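Long-range contacts in Two-component system sensor histidine kinase (Bacteroides thetaiotaomicron, PDB 3OTT), which probably senses saccharides through its extracellular propeller and sandwich domains and relays the signal to its histidine kinase and DNA-binding parts: residues Y423-T428 / I477-E482; D72-Y77 / N88-R93; Y693-M698 / I712-L717; K366-S371 / T401-H406. One frame throughout, in Å; residues are numbered along the deposited sequence.

Overall arrangement
The chain is the extracellular sensor part of the protein: two seven-bladed beta-propellers followed by a beta-sandwich. Interaction 2 lies in the first propeller and interactions 1 and 4 in the second, on the other side of the chain's centre; interaction 3 joins the two sheets of the sandwich. Interactions 1 and 4 are neighbours, with centres 27 Å and nearest atoms about 10 Å apart, and they involve consecutive blades. Interactions 2 and 3 have centres 31 Å apart, while the centres of interactions 1 and 2 are 59 Å apart. In interaction 2, the side chain of Asn73 is about 9 Å from a bound hexatantalum dodecabromide, a heavy-atom cluster.

Interaction 1: Y423-T428 / I477-E482; sequences YIFEDT and IIPDNE
Phe425 meets Ile477 and Pro479, and Tyr423 meets Ile477, where the innermost strands of two consecutive propeller blades, 421-426 and 474-479, run side by side around the central axis. No hydrogen bond links the two segments. Their axes come within 7.4 Å at an angle of 21°, so side chains rather than backbone bonds fill the wedge between the blades. Phe425 is the hub. Its CG sits between the backbone N and the carbonyl carbon (chi1 71°), and its ring reaches tip to tip toward Pro479, whose CD lies over the ring centre, 3.5 Å from the centroid, in a CH-pi contact. Trp433, one strand further out in the same blade, stacks on the Phe425 ring. Ile477 comes at the edge of that ring, with CB in its plane and CG1 3.7 Å from Phe425 CE1; a branched aliphatic residue suits this buried seam because it fills space beside the flat ring without needing a polar partner. Tyr423, which stacks on His377 of the preceding blade, is only partly buried, and its ring continues the apolar seam. At its edge, near the ring plane, Tyr423 CD2 rests 3.4 Å from the carbonyl O of Ile477.

Interaction 2: D72-Y77 / N88-R93; sequences DNTYLY and NYRADR
Arg90 reaches across to Asn73 and grips its carbonyl O side-on with two nitrogens. NE donates at 2.9 Å to Asn73 O with an N-H...O angle of 161°, and NH2 donates to the same oxygen at 3.2 Å. That oxygen lies in the guanidinium plane, which would hold the group against rotation; the Asn73 amide plane is turned 69° from it. A long side chain suits the place: extended from CG to NE, it crosses Thr74 at about a right angle, with CD 3.5 Å from Thr74 OG1. A leucine in place of Arg90 would probably leave Asn73 O without these two donors and the turn less firmly held. The Tyr89 ring lies along the Thr74 backbone, CE2 3.4 Å from Thr74 C. The Leu76 and Tyr89 side chains cross at about a right angle, Leu76 CD1 3.5 Å from Tyr89 CD2. The backbone N of Tyr89 donates to Thr74 O at 3.1 Å. Water 1 joins Thr74 OG1 to Asn88 ND2. The amide of Asn73 turns its OD1 to Ser31, and Tyr75 OH bonds His372 of the second subunit. Asn88 OD1 accepts from two backbone nitrogens: the bond to Arg90 N makes an Asx turn and that to Ala91 N, at 3.0 Å, an Asx motif, at the hairpin between the two outer strands of a propeller blade, beside the turn joining its two inner strands.

Interaction 3: Y693-M698 / I712-L717; sequences YRLEGM and ITYSNL
Tyr714 lies between Leu695 and Tyr693, between the two sheets of a beta-sandwich; both segments fall within its Y_Y_Y domain, of the E-set clan. Strand 693-696 belongs to one sheet and strand 712-714 to the other; their axes come no closer than 9.4 Å, a separation bridged by side chains. From CB, Tyr714 turns its CG anti to the carbonyl carbon (chi1 -81°), and the ring then slides past Leu695 in the opposite direction. Leu695 CD2 stands over the ring centre, 3.8 Å from the centroid, in a CH-pi contact that brings the CG, CD1 and CD2 of Tyr714 to about the same distance from that methyl. Further out, CE2 has Met698 CG beside it, while CE1 approaches Tyr693 CE2. CZ comes 3.4 Å from Leu695 CB. At the tip, OH lies at the edge of the Tyr693 ring, 3.4 Å from Tyr693 CE2, and hydrogen-bonds to Asp699, which also accepts from the Leu695 backbone N. A tyrosine suits this place, apolar along its ring yet able to meet a carboxylate at its end. An alanine at Tyr714 would probably open a gap beneath Leu695 CD2 and leave the Asp699 carboxylate without its hydroxyl partner. On one side of Tyr714 Leu695 meets Leu717 tip to tip, and Met698 CE packs tightly against Leu717 CD2. On the other, Ile712 spreads over a face of the Tyr693 ring, with CD1 3.6 Å from Tyr693 CB. Beyond that ring one water joins the strands, 2.7 Å from Tyr693 OH and accepting from Thr713 N at 2.9 Å.

Interaction 4: K366-S371 / T401-H406; sequences KTYPLS and TRQFIH
In the second propeller, the loop that leads from the outer strand of one blade into the inner strand of the next passes beside the outer strand of that next blade, where Thr367 and Tyr368 meet Gln403 and Arg402. Gln403 is the main polar link. Its chain bends at chi2 (-62°), which turns CD back from an extended course, and NE2 donates to Thr367 O at 3.0 Å with an N-H...O angle of 149°. The other end of the amide, OE1, accepts from water 3 at 2.7 Å; the same water donates to Pro369 O and accepts from Phe404 N. An amide suits the place because it offers both a donor and an acceptor to the loop. Its plane lies within 5° of the Tyr368 ring plane, although the side chains cross at about a right angle. At the far end of that ring, Arg402 NH1 gives a weak hydrogen bond to Tyr368 OH at 2.8 Å, the guanidinium turned steeply to the ring. Tyr361 meets both Tyr368 and Phe404 edge-to-face, joining the preceding blade to this contact. Phe404 in turn receives the buried Leu370, CD2 to CD2 at 3.8 Å. Ser371, a small residue whose OG bonds Gly392 O and Asn395, leaves room for the imidazole of His406 at the end of the contact: Ser371 CB rests 3.4 Å from His406 CD2.

Interaction 1: Y423-T428 / I477-E482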
# COMPACT_ATOMS: atom_id res chain seq x y z
N TYR B 423 8.41 -18.89 25.16
CA TYR B 423 7.12 -19.17 25.78
C TYR B 423 7.11 -18.63 27.19
O TYR B 423 8.15 -18.56 27.89
CB TYR B 423 6.85 -20.69 25.80
CG TYR B 423 5.46 -21.15 25.43
CD1 TYR B 423 4.99 -21.03 24.11
CD2 TYR B 423 4.61 -21.70 26.38
CE1 TYR B 423 3.71 -21.45 23.74
CE2 TYR B 423 3.32 -22.11 26.02
CZ TYR B 423 2.90 -21.99 24.70
OH TYR B 423 1.63 -22.38 24.35
N ILE B 424 5.91 -18.27 27.63
CA ILE B 424 5.69 -17.72 28.95
C ILE B 424 4.33 -18.10 29.45
O ILE B 424 3.39 -18.20 28.66
CB ILE B 424 5.76 -16.20 28.90
CG1 ILE B 424 5.35 -15.58 30.23
CG2 ILE B 424 4.81 -15.67 27.91
CD1 ILE B 424 5.97 -14.17 30.38
N PHE B 425 4.24 -18.36 30.76
CA PHE B 425 2.94 -18.42 31.45
C PHE B 425 3.09 -18.01 32.89
O PHE B 425 4.21 -17.97 33.38
CB PHE B 425 2.25 -19.84 31.33
CG PHE B 425 2.94 -20.95 32.15
CD1 PHE B 425 3.87 -21.83 31.54
CD2 PHE B 425 2.67 -21.12 33.49
CE1 PHE B 425 4.50 -22.86 32.25
CE2 PHE B 425 3.32 -22.16 34.27
CZ PHE B 425 4.23 -23.03 33.63
N GLU B 426 1.97 -17.76 33.58
CA GLU B 426 2.00 -17.43 35.00
C GLU B 426 1.40 -18.61 35.80
O GLU B 426 0.36 -19.12 35.41
CB GLU B 426 1.27 -16.11 35.33
CG GLU B 426 1.36 -15.76 36.89
CD GLU B 426 0.44 -14.59 37.41
OE1 GLU B 426 -0.12 -13.81 36.64
OE2 GLU B 426 0.28 -14.44 38.66
N ASP B 427 2.07 -19.05 36.88
CA ASP B 427 1.52 -20.12 37.68
C ASP B 427 0.49 -19.58 38.65
O ASP B 427 0.12 -18.43 38.57
CB ASP B 427 2.59 -20.99 38.36
CG ASP B 427 3.42 -20.23 39.42
OD1 ASP B 427 3.05 -19.13 39.86
OD2 ASP B 427 4.48 -20.79 39.82
N THR B 428 0.04 -20.41 39.58
CA THR B 428 -0.99 -19.99 40.51
C THR B 428 -0.35 -19.33 41.76
O THR B 428 -1.05 -19.04 42.76
CB THR B 428 -1.90 -21.18 40.93
OG1 THR B 428 -1.11 -22.08 41.71
CG2 THR B 428 -2.45 -21.96 39.72
N ILE B 477 6.37 -24.62 27.43
CA ILE B 477 6.28 -25.12 28.78
C ILE B 477 4.79 -24.97 29.11
O ILE B 477 4.24 -23.91 28.89
CB ILE B 477 7.21 -24.35 29.76
CG1 ILE B 477 7.07 -22.81 29.60
CG2 ILE B 477 8.68 -24.71 29.52
CD1 ILE B 477 7.91 -21.95 30.56
N ILE B 478 4.15 -26.03 29.61
CA ILE B 478 2.71 -26.04 29.88
C ILE B 478 2.33 -26.64 31.27
O ILE B 478 2.73 -27.77 31.59
CB ILE B 478 1.95 -26.72 28.70
CG1 ILE B 478 2.49 -26.15 27.37
CG2 ILE B 478 0.41 -26.56 28.87
CD1 ILE B 478 1.55 -25.95 26.28
N PRO B 479 1.62 -25.86 32.12
CA PRO B 479 1.12 -26.46 33.36
C PRO B 479 0.04 -27.52 33.10
O PRO B 479 -0.72 -27.43 32.16
CB PRO B 479 0.52 -25.27 34.16
CG PRO B 479 0.15 -24.25 33.12
CD PRO B 479 1.20 -24.45 31.97
N ASP B 480 0.06 -28.54 33.94
CA ASP B 480 -0.98 -29.53 34.19
C ASP B 480 -2.16 -28.99 34.94
O ASP B 480 -2.10 -27.87 35.40
CB ASP B 480 -0.41 -30.52 35.27
CG ASP B 480 -0.12 -31.79 34.69
OD1 ASP B 480 -0.67 -31.96 33.56
OD2 ASP B 480 0.65 -32.56 35.28
N ASN B 481 -3.15 -29.86 35.16
CA ASN B 481 -4.11 -29.67 36.21
C ASN B 481 -3.78 -30.57 37.37
O ASN B 481 -4.64 -30.85 38.16
CB ASN B 481 -5.54 -30.01 35.75
CG ASN B 481 -5.99 -29.17 34.59
OD1 ASN B 481 -6.62 -29.67 33.65
ND2 ASN B 481 -5.67 -27.87 34.62
N GLU B 482 -2.53 -31.02 37.43
CA GLU B 482 -2.06 -31.94 38.43
C GLU B 482 -0.87 -31.32 39.18
O GLU B 482 -0.15 -32.02 39.87
CB GLU B 482 -1.68 -33.31 37.79
CG GLU B 482 -2.84 -34.08 37.15
CD GLU B 482 -4.01 -34.39 38.16
OE1 GLU B 482 -3.75 -34.66 39.36
OE2 GLU B 482 -5.20 -34.37 37.75

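Interaction 2: D72-Y77 / N88-R93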
# COMPACT_ATOMS: atom_id res chain seq x y z
N ASP B 72 -15.82 10.48 -9.08
CA ASP B 72 -15.79 11.26 -7.82
C ASP B 72 -16.52 10.58 -6.64
O ASP B 72 -16.96 11.26 -5.75
CB ASP B 72 -16.28 12.72 -8.03
CG ASP B 72 -15.44 13.51 -9.10
OD1 ASP B 72 -14.33 13.02 -9.47
OD2 ASP B 72 -15.90 14.61 -9.55
N ASN B 73 -16.63 9.25 -6.66
CA ASN B 73 -17.27 8.50 -5.58
C ASN B 73 -18.72 9.00 -5.37
O ASN B 73 -19.24 8.98 -4.25
CB ASN B 73 -16.47 8.72 -4.29
CG ASN B 73 -16.67 7.61 -3.25
OD1 ASN B 73 -17.05 6.48 -3.56
ND2 ASN B 73 -16.40 7.95 -2.00
N THR B 74 -19.33 9.55 -6.42
CA THR B 74 -20.69 10.01 -6.28
C THR B 74 -21.52 9.97 -7.54
O THR B 74 -22.74 10.04 -7.44
CB THR B 74 -20.80 11.41 -5.59
OG1 THR B 74 -22.16 11.64 -5.24
CG2 THR B 74 -20.32 12.57 -6.48
N TYR B 75 -20.91 9.88 -8.73
CA TYR B 75 -21.71 9.87 -9.99
C TYR B 75 -21.63 8.55 -10.75
O TYR B 75 -20.63 7.86 -10.73
CB TYR B 75 -21.30 10.99 -10.97
CG TYR B 75 -21.23 12.38 -10.38
CD1 TYR B 75 -22.41 13.13 -10.11
CD2 TYR B 75 -20.01 12.98 -10.12
CE1 TYR B 75 -22.33 14.40 -9.54
CE2 TYR B 75 -19.92 14.26 -9.53
CZ TYR B 75 -21.07 14.95 -9.25
OH TYR B 75 -20.91 16.22 -8.72
N LEU B 76 -22.68 8.21 -11.43
CA LEU B 76 -22.61 7.16 -12.44
C LEU B 76 -22.68 7.89 -13.77
O LEU B 76 -23.70 8.56 -14.01
CB LEU B 76 -23.79 6.16 -12.32
CG LEU B 76 -23.75 5.00 -11.31
CD1 LEU B 76 -22.93 5.26 -10.08
CD2 LEU B 76 -25.16 4.63 -10.88
N TYR B 77 -21.58 7.88 -14.53
CA TYR B 77 -21.53 8.37 -15.90
C TYR B 77 -21.88 7.18 -16.78
O TYR B 77 -21.20 6.14 -16.74
CB TYR B 77 -20.09 8.90 -16.29
CG TYR B 77 -19.80 10.33 -15.88
CD1 TYR B 77 -20.18 10.81 -14.62
CD2 TYR B 77 -19.11 11.18 -16.74
CE1 TYR B 77 -19.93 12.15 -14.24
CE2 TYR B 77 -18.81 12.50 -16.39
CZ TYR B 77 -19.24 13.00 -15.14
OH TYR B 77 -18.96 14.32 -14.79
N ASN B 88 -26.32 11.26 -10.04
CA ASN B 88 -25.75 11.39 -8.68
C ASN B 88 -26.40 10.37 -7.76
O ASN B 88 -27.51 10.55 -7.37
CB ASN B 88 -25.87 12.84 -8.15
CG ASN B 88 -25.22 13.03 -6.78
OD1 ASN B 88 -25.04 12.08 -6.03
ND2 ASN B 88 -24.86 14.29 -6.45
N TYR B 89 -25.72 9.29 -7.43
CA TYR B 89 -26.37 8.24 -6.70
C TYR B 89 -26.50 8.55 -5.19
O TYR B 89 -27.31 7.91 -4.48
CB TYR B 89 -25.65 6.91 -6.96
CG TYR B 89 -24.30 6.73 -6.27
CD1 TYR B 89 -24.20 6.36 -4.93
CD2 TYR B 89 -23.11 6.94 -6.97
CE1 TYR B 89 -22.95 6.15 -4.31
CE2 TYR B 89 -21.84 6.75 -6.36
CZ TYR B 89 -21.77 6.39 -5.05
OH TYR B 89 -20.54 6.21 -4.50
N ARG B 90 -25.76 9.53 -4.69
CA ARG B 90 -25.90 9.89 -3.28
C ARG B 90 -27.09 10.82 -3.14
O ARG B 90 -27.89 10.68 -2.23
CB ARG B 90 -24.66 10.59 -2.68
CG ARG B 90 -23.51 9.65 -2.52
CD ARG B 90 -22.27 10.38 -1.99
NE ARG B 90 -21.15 9.43 -2.10
CZ ARG B 90 -20.82 8.56 -1.15
NH1 ARG B 90 -21.49 8.57 0.01
NH2 ARG B 90 -19.80 7.74 -1.35
N ALA B 91 -27.21 11.78 -4.03
CA ALA B 91 -28.36 12.67 -3.95
C ALA B 91 -29.62 12.04 -4.58
O ALA B 91 -30.72 12.46 -4.30
CB ALA B 91 -28.04 14.06 -4.60
N ASP B 92 -29.46 11.00 -5.41
CA ASP B 92 -30.59 10.45 -6.17
C ASP B 92 -31.24 11.47 -7.14
O ASP B 92 -32.46 11.58 -7.18
CB ASP B 92 -31.61 9.75 -5.21
CG ASP B 92 -32.80 9.15 -5.95
OD1 ASP B 92 -32.68 8.69 -7.12
OD2 ASP B 92 -33.91 9.19 -5.41
N ARG B 93 -30.42 12.15 -7.95
CA ARG B 93 -30.82 13.14 -8.93
C ARG B 93 -29.93 13.00 -10.19
O ARG B 93 -28.70 12.80 -10.04
CB ARG B 93 -30.56 14.57 -8.40
CG ARG B 93 -31.04 14.83 -6.97
CD ARG B 93 -32.42 15.50 -6.81
NE ARG B 93 -33.44 15.16 -7.81
CZ ARG B 93 -34.08 16.06 -8.58
NH1 ARG B 93 -33.81 17.37 -8.50
NH2 ARG B 93 -35.00 15.66 -9.46
O HOH W 1 -23.10 14.16 -3.74

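Interaction 3: Y693-M698 / I712-L717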
# COMPACT_ATOMS: atom_id res chain seq x y z
N TYR B 693 -36.40 -5.90 14.51
CA TYR B 693 -36.61 -4.46 14.43
C TYR B 693 -37.53 -4.01 15.52
O TYR B 693 -38.36 -4.80 16.03
CB TYR B 693 -37.18 -4.05 13.06
CG TYR B 693 -38.60 -4.50 12.77
CD1 TYR B 693 -38.86 -5.77 12.28
CD2 TYR B 693 -39.66 -3.63 12.95
CE1 TYR B 693 -40.17 -6.19 12.00
CE2 TYR B 693 -40.99 -4.03 12.69
CZ TYR B 693 -41.23 -5.30 12.22
OH TYR B 693 -42.51 -5.67 11.96
N ARG B 694 -37.44 -2.73 15.85
CA ARG B 694 -38.36 -2.11 16.80
C ARG B 694 -38.45 -0.62 16.52
O ARG B 694 -37.47 -0.02 16.04
CB ARG B 694 -37.90 -2.36 18.25
CG ARG B 694 -36.56 -1.74 18.57
CD ARG B 694 -35.96 -2.39 19.81
NE ARG B 694 -36.66 -1.99 21.04
CZ ARG B 694 -36.76 -2.75 22.12
NH1 ARG B 694 -36.21 -3.96 22.15
NH2 ARG B 694 -37.41 -2.30 23.18
N LEU B 695 -39.60 -0.02 16.80
CA LEU B 695 -39.71 1.41 16.64
C LEU B 695 -39.83 2.10 18.01
O LEU B 695 -40.90 2.07 18.60
CB LEU B 695 -40.89 1.77 15.69
CG LEU B 695 -41.13 3.25 15.35
CD1 LEU B 695 -39.95 3.79 14.59
CD2 LEU B 695 -42.44 3.52 14.59
N GLU B 696 -38.76 2.72 18.49
CA GLU B 696 -38.79 3.47 19.74
C GLU B 696 -39.84 4.56 19.70
O GLU B 696 -39.88 5.34 18.77
CB GLU B 696 -37.43 4.08 20.10
CG GLU B 696 -36.43 3.09 20.73
CD GLU B 696 -36.95 2.47 22.04
OE1 GLU B 696 -37.55 3.20 22.90
OE2 GLU B 696 -36.77 1.23 22.20
N GLY B 697 -40.71 4.58 20.71
CA GLY B 697 -41.84 5.50 20.77
C GLY B 697 -43.16 4.79 20.45
O GLY B 697 -44.25 5.38 20.51
N MET B 698 -43.05 3.50 20.13
CA MET B 698 -44.18 2.71 19.65
C MET B 698 -44.02 1.35 20.27
O MET B 698 -44.81 0.99 21.14
CB MET B 698 -44.21 2.67 18.12
CG MET B 698 -45.29 1.78 17.46
SD MET B 698 -46.95 2.29 17.92
CE MET B 698 -47.06 3.91 17.14
N ILE B 712 -40.30 -3.59 6.31
CA ILE B 712 -40.79 -3.25 7.62
C ILE B 712 -41.90 -2.21 7.46
O ILE B 712 -41.68 -1.20 6.82
CB ILE B 712 -39.66 -2.67 8.47
CG1 ILE B 712 -38.67 -3.80 8.84
CG2 ILE B 712 -40.22 -1.93 9.76
CD1 ILE B 712 -37.39 -3.24 9.54
N THR B 713 -43.08 -2.47 8.01
CA THR B 713 -44.22 -1.59 7.79
C THR B 713 -44.87 -1.12 9.11
O THR B 713 -45.17 -1.92 10.00
CB THR B 713 -45.24 -2.22 6.77
OG1 THR B 713 -46.29 -1.26 6.45
CG2 THR B 713 -45.94 -3.45 7.38
N TYR B 714 -45.10 0.19 9.21
CA TYR B 714 -45.88 0.75 10.32
C TYR B 714 -47.01 1.56 9.75
O TYR B 714 -46.82 2.26 8.79
CB TYR B 714 -45.00 1.68 11.15
CG TYR B 714 -44.16 0.92 12.09
CD1 TYR B 714 -42.85 0.60 11.75
CD2 TYR B 714 -44.66 0.48 13.32
CE1 TYR B 714 -42.04 -0.14 12.57
CE2 TYR B 714 -43.81 -0.29 14.20
CZ TYR B 714 -42.51 -0.58 13.79
OH TYR B 714 -41.62 -1.30 14.56
N SER B 715 -48.19 1.46 10.34
CA SER B 715 -49.35 2.27 9.86
C SER B 715 -49.90 3.22 10.95
O SER B 715 -49.62 3.03 12.15
CB SER B 715 -50.42 1.32 9.35
OG SER B 715 -50.93 0.62 10.46
N ASN B 716 -50.62 4.27 10.53
CA ASN B 716 -51.25 5.23 11.42
C ASN B 716 -50.37 5.81 12.52
O ASN B 716 -50.81 5.90 13.68
CB ASN B 716 -52.45 4.59 12.13
CG ASN B 716 -53.37 3.89 11.20
OD1 ASN B 716 -53.64 2.70 11.39
ND2 ASN B 716 -53.87 4.61 10.21
N LEU B 717 -49.15 6.24 12.18
CA LEU B 717 -48.35 6.86 13.18
C LEU B 717 -48.89 8.23 13.49
O LEU B 717 -49.33 8.93 12.59
CB LEU B 717 -46.88 6.91 12.77
CG LEU B 717 -46.30 5.51 12.53
CD1 LEU B 717 -44.97 5.61 11.84
CD2 LEU B 717 -46.14 4.85 13.90
O HOH W 2 -43.70 -4.69 9.72

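Interaction 4: K366-S371 / T401-H406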
# COMPACT_ATOMS: atom_id res chain seq x y z
N LYS B 366 9.08 4.69 14.81
CA LYS B 366 9.21 5.88 15.64
C LYS B 366 8.18 5.96 16.78
O LYS B 366 8.50 6.46 17.84
CB LYS B 366 9.15 7.16 14.78
CG LYS B 366 10.31 7.34 13.78
CD LYS B 366 11.67 6.87 14.37
CE LYS B 366 12.84 7.63 13.74
NZ LYS B 366 14.03 7.64 14.66
N THR B 367 6.98 5.46 16.57
CA THR B 367 5.93 5.77 17.53
C THR B 367 5.62 4.59 18.39
O THR B 367 5.29 4.78 19.55
CB THR B 367 4.62 6.14 16.82
OG1 THR B 367 4.95 7.01 15.75
CG2 THR B 367 3.66 6.86 17.77
N TYR B 368 5.69 3.40 17.80
CA TYR B 368 5.34 2.14 18.44
C TYR B 368 6.47 1.10 18.34
O TYR B 368 6.33 0.09 17.64
CB TYR B 368 4.02 1.59 17.89
CG TYR B 368 2.84 2.55 18.02
CD1 TYR B 368 2.31 2.85 19.26
CD2 TYR B 368 2.29 3.18 16.89
CE1 TYR B 368 1.24 3.77 19.40
CE2 TYR B 368 1.22 4.09 17.03
CZ TYR B 368 0.70 4.35 18.29
OH TYR B 368 -0.34 5.24 18.46
N PRO B 369 7.58 1.34 19.06
CA PRO B 369 8.71 0.42 18.89
C PRO B 369 8.55 -0.90 19.62
O PRO B 369 7.75 -1.01 20.53
CB PRO B 369 9.91 1.24 19.42
CG PRO B 369 9.30 2.24 20.43
CD PRO B 369 7.82 2.37 20.10
N LEU B 370 9.27 -1.91 19.16
CA LEU B 370 9.44 -3.16 19.87
C LEU B 370 10.92 -3.48 19.98
O LEU B 370 11.68 -3.13 19.08
CB LEU B 370 8.80 -4.30 19.13
CG LEU B 370 7.43 -4.78 19.58
CD1 LEU B 370 7.13 -6.15 18.94
CD2 LEU B 370 7.37 -4.83 21.05
N SER B 371 11.31 -4.14 21.06
CA SER B 371 12.70 -4.56 21.24
C SER B 371 13.20 -5.44 20.07
O SER B 371 14.39 -5.41 19.81
CB SER B 371 12.92 -5.30 22.59
OG SER B 371 11.95 -6.37 22.72
N THR B 401 -0.65 3.69 28.09
CA THR B 401 0.30 4.44 27.23
C THR B 401 0.41 3.83 25.81
O THR B 401 0.99 4.44 24.88
CB THR B 401 1.71 4.49 27.84
OG1 THR B 401 2.30 3.18 27.82
CG2 THR B 401 1.69 5.07 29.28
N ARG B 402 -0.08 2.61 25.67
CA ARG B 402 -0.08 1.94 24.38
C ARG B 402 1.35 1.60 23.97
O ARG B 402 1.68 1.61 22.82
CB ARG B 402 -0.85 2.78 23.34
CG ARG B 402 -2.41 2.77 23.58
CD ARG B 402 -3.26 3.69 22.65
NE ARG B 402 -2.76 5.08 22.65
CZ ARG B 402 -2.37 5.77 21.58
NH1 ARG B 402 -2.46 5.26 20.35
NH2 ARG B 402 -1.92 7.02 21.71
N GLN B 403 2.18 1.33 24.97
CA GLN B 403 3.59 1.03 24.78
C GLN B 403 3.94 -0.26 25.54
O GLN B 403 3.33 -0.57 26.60
CB GLN B 403 4.51 2.20 25.21
CG GLN B 403 4.35 3.53 24.44
CD GLN B 403 4.68 3.43 22.94
OE1 GLN B 403 5.52 2.64 22.51
NE2 GLN B 403 4.01 4.22 22.15
N PHE B 404 4.88 -1.02 24.97
CA PHE B 404 5.52 -2.15 25.71
C PHE B 404 6.62 -1.72 26.65
O PHE B 404 7.31 -0.73 26.41
CB PHE B 404 6.04 -3.24 24.74
CG PHE B 404 4.92 -4.01 24.12
CD1 PHE B 404 4.33 -5.09 24.81
CD2 PHE B 404 4.35 -3.57 22.96
CE1 PHE B 404 3.26 -5.74 24.28
CE2 PHE B 404 3.26 -4.22 22.43
CZ PHE B 404 2.71 -5.28 23.07
N ILE B 405 6.76 -2.46 27.75
CA ILE B 405 7.82 -2.27 28.73
C ILE B 405 8.70 -3.51 28.60
O ILE B 405 8.20 -4.63 28.71
CB ILE B 405 7.28 -2.21 30.20
CG1 ILE B 405 6.61 -0.88 30.48
CG2 ILE B 405 8.42 -2.41 31.23
CD1 ILE B 405 5.17 -0.90 30.30
N HIS B 406 9.99 -3.29 28.40
CA HIS B 406 10.95 -4.32 28.13
C HIS B 406 11.65 -4.68 29.44
O HIS B 406 11.85 -3.79 30.29
CB HIS B 406 11.96 -3.76 27.13
CG HIS B 406 13.07 -4.71 26.80
ND1 HIS B 406 14.32 -4.63 27.38
CD2 HIS B 406 13.13 -5.75 25.94
CE1 HIS B 406 15.10 -5.58 26.89
NE2 HIS B 406 14.41 -6.27 26.00
O HOH W 3 6.09 0.05 22.69